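Local coordinates for protein oxidase (Sinorhizobium meliloti, PDB 4FFU) that is of unproven function but belongs to the MaoC-like hot-dog family, is related to NodN, and is tentatively assigned monoamine oxidase activity, at residues F52-H66 against G77-S89. Sequence-based numbering, arbitrary orientation.
Sequences FVVHAGHTGDFFPHH and GGQRIAHGTMIFS
A cluster of three histidines, H55, H66 and H83, joins the loop and helices of 52-66 to the segment 77-89, which leads into the start of helix 84-93, the central helix that the sheet of a hot-dog fold wraps around. H83, at the N-cap position of that helix, lies between the other two. One face of its imidazole stacks on the H66 ring, with centroids 3.8 Å apart and planes at 19°, while CD2 of H55 comes over the rim of the opposite face. Its ring is also tied at the edge, where H83 NE2 donates to D61 O at 2.9 Å.

H66 has its own anchor: ND1 donates to I81 O at 2.6 Å, nearly straight (176°) and in the ring plane. Replacing H66 with alanine is likely to leave I81 O without this donor and one face of H83 without its stacking partner. Alongside, I81 N returns a bond to H65 O (3.0 Å).

H55 holds its CG anti to the backbone N (chi1 -163°), which carries the imidazole onto helix 84-93. There NE2 and T85 OG1 share a 2.7 Å hydrogen bond at the ring edge, and CB of selenomethionine M86 sits 3.5 Å from the ring centroid, over its face. The M86 chain then bends, bringing CE into an off-centre CH-pi contact with the F52 ring, whose CZ touches A82 N at 3.3 Å.

D61 and H66 stand where MaoC-type hydratases carry their catalytic Asp and His, but F63 replaces the motif's usual Asn, so an equivalent role here is unproven. R80, bridged to H66 O through a water, also forms a salt bridge with E49. H55 ND1 is hydrogen-bonded to H58 NE2 of the second subunit, and beyond the contact I87 and F88 pack helix 84-93 against strand 157-168.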
loop_
_atom_site.group_PDB
_atom_site.type_symbol
_atom_site.label_atom_id
_atom_site.label_comp_id
_atom_site.label_asym_id
_atom_site.label_seq_id
_atom_site.Cartn_x
_atom_site.Cartn_y
_atom_site.Cartn_z
ATOM N N PHE I 52 -9.154 6.116 2.888
ATOM C CA PHE I 52 -9.144 6.415 4.337
ATOM C C PHE I 52 -8.116 5.540 5.034
ATOM O O PHE I 52 -7.323 6.042 5.825
ATOM C CB PHE I 52 -10.507 6.160 5.007
ATOM C CG PHE I 52 -11.519 7.260 4.844
ATOM C CD1 PHE I 52 -11.846 7.782 3.590
ATOM C CD2 PHE I 52 -12.224 7.701 5.959
ATOM C CE1 PHE I 52 -12.827 8.770 3.480
ATOM C CE2 PHE I 52 -13.233 8.655 5.856
ATOM C CZ PHE I 52 -13.533 9.204 4.607
ATOM N N VAL I 53 -8.126 4.240 4.731
ATOM C CA VAL I 53 -7.266 3.259 5.410
ATOM C C VAL I 53 -5.790 3.461 5.004
ATOM O O VAL I 53 -4.915 3.410 5.870
ATOM C CB VAL I 53 -7.744 1.819 5.110
ATOM C CG1 VAL I 53 -6.756 0.768 5.629
ATOM C CG2 VAL I 53 -9.137 1.603 5.710
ATOM N N VAL I 54 -5.549 3.750 3.719
ATOM C CA VAL I 54 -4.197 4.076 3.203
ATOM C C VAL I 54 -3.705 5.360 3.845
ATOM O O VAL I 54 -2.555 5.421 4.303
ATOM C CB VAL I 54 -4.153 4.167 1.658
ATOM C CG1 VAL I 54 -2.758 4.629 1.212
ATOM C CG2 VAL I 54 -4.429 2.782 1.083
ATOM N N HIS I 55 -4.561 6.385 3.899
ATOM C CA HIS I 55 -4.071 7.645 4.483
ATOM C C HIS I 55 -3.667 7.470 5.948
ATOM O O HIS I 55 -2.643 8.018 6.374
ATOM C CB HIS I 55 -5.125 8.755 4.421
ATOM C CG HIS I 55 -4.540 10.116 4.620
ATOM N ND1 HIS I 55 -3.824 10.754 3.637
ATOM C CD2 HIS I 55 -4.532 10.942 5.693
ATOM C CE1 HIS I 55 -3.432 11.939 4.074
ATOM N NE2 HIS I 55 -3.836 12.074 5.325
ATOM N N ALA I 56 -4.484 6.751 6.716
ATOM C CA ALA I 56 -4.171 6.456 8.123
ATOM C C ALA I 56 -2.835 5.738 8.236
ATOM O O ALA I 56 -1.964 6.136 9.024
ATOM C CB ALA I 56 -5.260 5.615 8.760
ATOM N N GLY I 57 -2.650 4.709 7.418
ATOM C CA GLY I 57 -1.410 3.941 7.481
ATOM C C GLY I 57 -0.191 4.738 7.060
ATOM O O GLY I 57 0.919 4.518 7.555
ATOM N N HIS I 58 -0.391 5.639 6.106
ATOM C CA HIS I 58 0.694 6.497 5.608
ATOM C C HIS I 58 1.094 7.565 6.614
ATOM O O HIS I 58 2.287 7.899 6.726
ATOM C CB HIS I 58 0.188 7.144 4.308
ATOM C CG HIS I 58 1.186 8.001 3.597
ATOM N ND1 HIS I 58 2.468 7.585 3.308
ATOM C CD2 HIS I 58 1.040 9.218 3.018
ATOM C CE1 HIS I 58 3.092 8.535 2.623
ATOM N NE2 HIS I 58 2.249 9.541 2.443
ATOM N N THR I 59 0.120 8.121 7.322
ATOM C CA THR I 59 0.371 9.295 8.171
ATOM C C THR I 59 0.518 8.931 9.650
ATOM O O THR I 59 1.129 9.691 10.409
ATOM C CB THR I 59 -0.766 10.329 8.051
ATOM O OG1 THR I 59 -1.990 9.737 8.493
ATOM C CG2 THR I 59 -0.904 10.823 6.606
ATOM N N GLY I 60 -0.032 7.789 10.055
ATOM C CA GLY I 60 -0.070 7.391 11.493
ATOM C C GLY I 60 -1.289 7.917 12.258
ATOM O O GLY I 60 -1.414 7.699 13.473
ATOM N N ASP I 61 -2.213 8.566 11.547
ATOM C CA ASP I 61 -3.450 9.112 12.156
ATOM C C ASP I 61 -4.620 8.130 12.015
ATOM O O ASP I 61 -5.205 8.016 10.930
ATOM C CB ASP I 61 -3.793 10.460 11.495
ATOM C CG ASP I 61 -5.057 11.120 12.083
ATOM O OD1 ASP I 61 -5.878 10.437 12.732
ATOM O OD2 ASP I 61 -5.241 12.331 11.863
ATOM N N PHE I 62 -4.939 7.428 13.111
ATOM C CA PHE I 62 -5.979 6.393 13.149
ATOM C C PHE I 62 -7.164 6.858 14.006
ATOM O O PHE I 62 -7.896 6.030 14.559
ATOM C CB PHE I 62 -5.415 5.058 13.703
ATOM C CG PHE I 62 -4.560 4.334 12.712
ATOM C CD1 PHE I 62 -3.239 4.714 12.501
ATOM C CD2 PHE I 62 -5.106 3.298 11.948
ATOM C CE1 PHE I 62 -2.463 4.066 11.547
ATOM C CE2 PHE I 62 -4.330 2.636 11.001
ATOM C CZ PHE I 62 -3.009 3.023 10.819
ATOM N N PHE I 63 -7.362 8.165 14.098
ATOM C CA PHE I 63 -8.453 8.665 14.960
ATOM C C PHE I 63 -9.774 8.047 14.564
ATOM O O PHE I 63 -10.038 7.888 13.366
ATOM C CB PHE I 63 -8.551 10.173 14.887
ATOM C CG PHE I 63 -7.549 10.871 15.748
ATOM C CD1 PHE I 63 -7.236 10.368 17.012
ATOM C CD2 PHE I 63 -6.906 12.025 15.298
ATOM C CE1 PHE I 63 -6.312 11.014 17.814
ATOM C CE2 PHE I 63 -5.973 12.674 16.095
ATOM C CZ PHE I 63 -5.681 12.166 17.354
ATOM N N PRO I 64 -10.619 7.717 15.568
ATOM C CA PRO I 64 -11.863 6.990 15.298
ATOM C C PRO I 64 -12.876 7.747 14.431
ATOM O O PRO I 64 -13.675 7.101 13.736
ATOM C CB PRO I 64 -12.406 6.670 16.698
ATOM C CG PRO I 64 -11.745 7.648 17.596
ATOM C CD PRO I 64 -10.369 7.853 17.010
ATOM N N HIS I 65 -12.814 9.081 14.402
ATOM C CA HIS I 65 -13.584 9.894 13.445
ATOM C C HIS I 65 -13.332 9.484 12.003
ATOM O O HIS I 65 -14.178 9.656 11.125
ATOM C CB HIS I 65 -13.210 11.367 13.594
ATOM C CG HIS I 65 -13.380 11.889 14.984
ATOM N ND1 HIS I 65 -12.495 11.601 16.002
ATOM C CD2 HIS I 65 -14.324 12.693 15.521
ATOM C CE1 HIS I 65 -12.899 12.197 17.111
ATOM N NE2 HIS I 65 -14.009 12.860 16.848
ATOM N N HIS I 66 -12.125 8.974 11.739
ATOM C CA HIS I 66 -11.806 8.507 10.386
ATOM C C HIS I 66 -11.931 6.993 10.237
ATOM O O HIS I 66 -12.218 6.493 9.148
ATOM C CB HIS I 66 -10.370 8.883 9.991
ATOM C CG HIS I 66 -9.994 10.291 10.336
ATOM N ND1 HIS I 66 -10.640 11.393 9.807
ATOM C CD2 HIS I 66 -9.036 10.774 11.169
ATOM C CE1 HIS I 66 -10.108 12.493 10.312
ATOM N NE2 HIS I 66 -9.120 12.146 11.126
ATOM N N GLY I 77 -23.502 14.211 11.685
ATOM C CA GLY I 77 -23.273 13.659 10.380
ATOM C C GLY I 77 -23.191 12.152 10.287
ATOM O O GLY I 77 -23.728 11.630 9.352
ATOM N N GLY I 78 -22.984 11.490 11.412
ATOM C CA GLY I 78 -23.231 10.029 11.521
ATOM C C GLY I 78 -22.342 9.101 10.722
ATOM O O GLY I 78 -22.584 7.886 10.660
ATOM N N GLN I 79 -21.292 9.649 10.114
ATOM C CA GLN I 79 -20.391 8.818 9.331
ATOM C C GLN I 79 -18.940 9.252 9.441
ATOM O O GLN I 79 -18.627 10.343 9.941
ATOM C CB GLN I 79 -20.818 8.758 7.870
ATOM C CG GLN I 79 -20.849 10.100 7.190
ATOM C CD GLN I 79 -21.324 9.969 5.763
ATOM O OE1 GLN I 79 -20.857 9.101 5.015
ATOM N NE2 GLN I 79 -22.223 10.838 5.369
ATOM N N ARG I 80 -18.049 8.357 9.025
ATOM C CA ARG I 80 -16.620 8.657 9.076
ATOM C C ARG I 80 -16.305 9.828 8.150
ATOM O O ARG I 80 -16.943 9.984 7.109
ATOM C CB ARG I 80 -15.801 7.439 8.657
ATOM C CG ARG I 80 -15.773 6.318 9.705
ATOM C CD ARG I 80 -15.230 5.057 9.051
ATOM N NE ARG I 80 -16.272 4.412 8.256
ATOM C CZ ARG I 80 -16.070 3.369 7.456
ATOM N NH1 ARG I 80 -14.827 2.878 7.291
ATOM N NH2 ARG I 80 -17.122 2.812 6.819
ATOM N N ILE I 81 -15.336 10.652 8.538
ATOM C CA ILE I 81 -14.943 11.801 7.721
ATOM C C ILE I 81 -13.468 11.703 7.345
ATOM O O ILE I 81 -12.646 11.233 8.130
ATOM C CB ILE I 81 -15.259 13.164 8.401
ATOM C CG1 ILE I 81 -14.417 13.371 9.656
ATOM C CG2 ILE I 81 -16.765 13.274 8.705
ATOM C CD1 ILE I 81 -14.515 14.749 10.313
ATOM N N ALA I 82 -13.151 12.126 6.131
ATOM C CA ALA I 82 -11.767 12.035 5.616
ATOM C C ALA I 82 -10.863 12.956 6.383
ATOM O O ALA I 82 -11.284 14.029 6.812
ATOM C CB ALA I 82 -11.755 12.411 4.130
ATOM N N HIS I 83 -9.607 12.544 6.568
ATOM C CA HIS I 83 -8.597 13.422 7.173
ATOM C C HIS I 83 -8.438 14.681 6.318
ATOM O O HIS I 83 -8.413 14.584 5.090
ATOM C CB HIS I 83 -7.229 12.738 7.119
ATOM C CG HIS I 83 -7.145 11.412 7.798
ATOM N ND1 HIS I 83 -7.656 10.254 7.254
ATOM C CD2 HIS I 83 -6.461 11.036 8.912
ATOM C CE1 HIS I 83 -7.350 9.232 8.030
ATOM N NE2 HIS I 83 -6.623 9.675 9.042
ATOM N N GLY I 84 -8.298 15.838 6.960
ATOM C CA GLY I 84 -7.996 17.077 6.248
ATOM C C GLY I 84 -6.772 16.979 5.336
ATOM O O GLY I 84 -6.775 17.476 4.203
ATOM N N THR I 85 -5.727 16.325 5.839
ATOM C CA THR I 85 -4.502 16.183 5.062
ATOM C C THR I 85 -4.700 15.279 3.839
ATOM O O THR I 85 -3.946 15.417 2.886
ATOM C CB THR I 85 -3.319 15.639 5.907
ATOM O OG1 THR I 85 -3.732 14.468 6.616
ATOM C CG2 THR I 85 -2.787 16.705 6.900
HETATM N N MSE I 86 -5.678 14.374 3.871
HETATM C CA MSE I 86 -5.984 13.517 2.685
HETATM C C MSE I 86 -6.667 14.334 1.598
HETATM O O MSE I 86 -6.329 14.242 0.403
HETATM C CB MSE I 86 -6.949 12.361 3.028
HETATM C CG MSE I 86 -6.969 11.388 1.852
HETATM SE SE MSE I 86 -8.682 10.398 1.925
HETATM C CE MSE I 86 -8.839 10.016 3.851
ATOM N N ILE I 87 -7.635 15.149 1.993
ATOM C CA ILE I 87 -8.344 15.952 0.971
ATOM C C ILE I 87 -7.363 16.933 0.341
ATOM O O ILE I 87 -7.371 17.164 -0.859
ATOM C CB ILE I 87 -9.599 16.595 1.564
ATOM C CG1 ILE I 87 -10.511 15.469 2.112
ATOM C CG2 ILE I 87 -10.376 17.394 0.521
ATOM C CD1 ILE I 87 -10.777 14.316 1.125
ATOM N N PHE I 88 -6.475 17.463 1.160
ATOM C CA PHE I 88 -5.415 18.341 0.666
ATOM C C PHE I 88 -4.455 17.610 -0.277
ATOM O O PHE I 88 -4.226 18.083 -1.386
ATOM C CB PHE I 88 -4.664 18.979 1.832
ATOM C CG PHE I 88 -3.629 19.993 1.407
ATOM C CD1 PHE I 88 -3.979 21.086 0.623
ATOM C CD2 PHE I 88 -2.298 19.869 1.841
ATOM C CE1 PHE I 88 -3.033 22.036 0.222
ATOM C CE2 PHE I 88 -1.344 20.820 1.448
ATOM C CZ PHE I 88 -1.706 21.892 0.640
ATOM N N SER I 89 -3.874 16.485 0.179
ATOM C CA SER I 89 -2.892 15.742 -0.620
ATOM C C SER I 89 -3.458 15.210 -1.926
ATOM O O SER I 89 -2.809 15.294 -2.966
ATOM C CB SER I 89 -2.280 14.595 0.191
ATOM O OG SER I 89 -1.653 15.099 1.361
HETATM O O HOH W 1 -12.259 3.854 7.715
#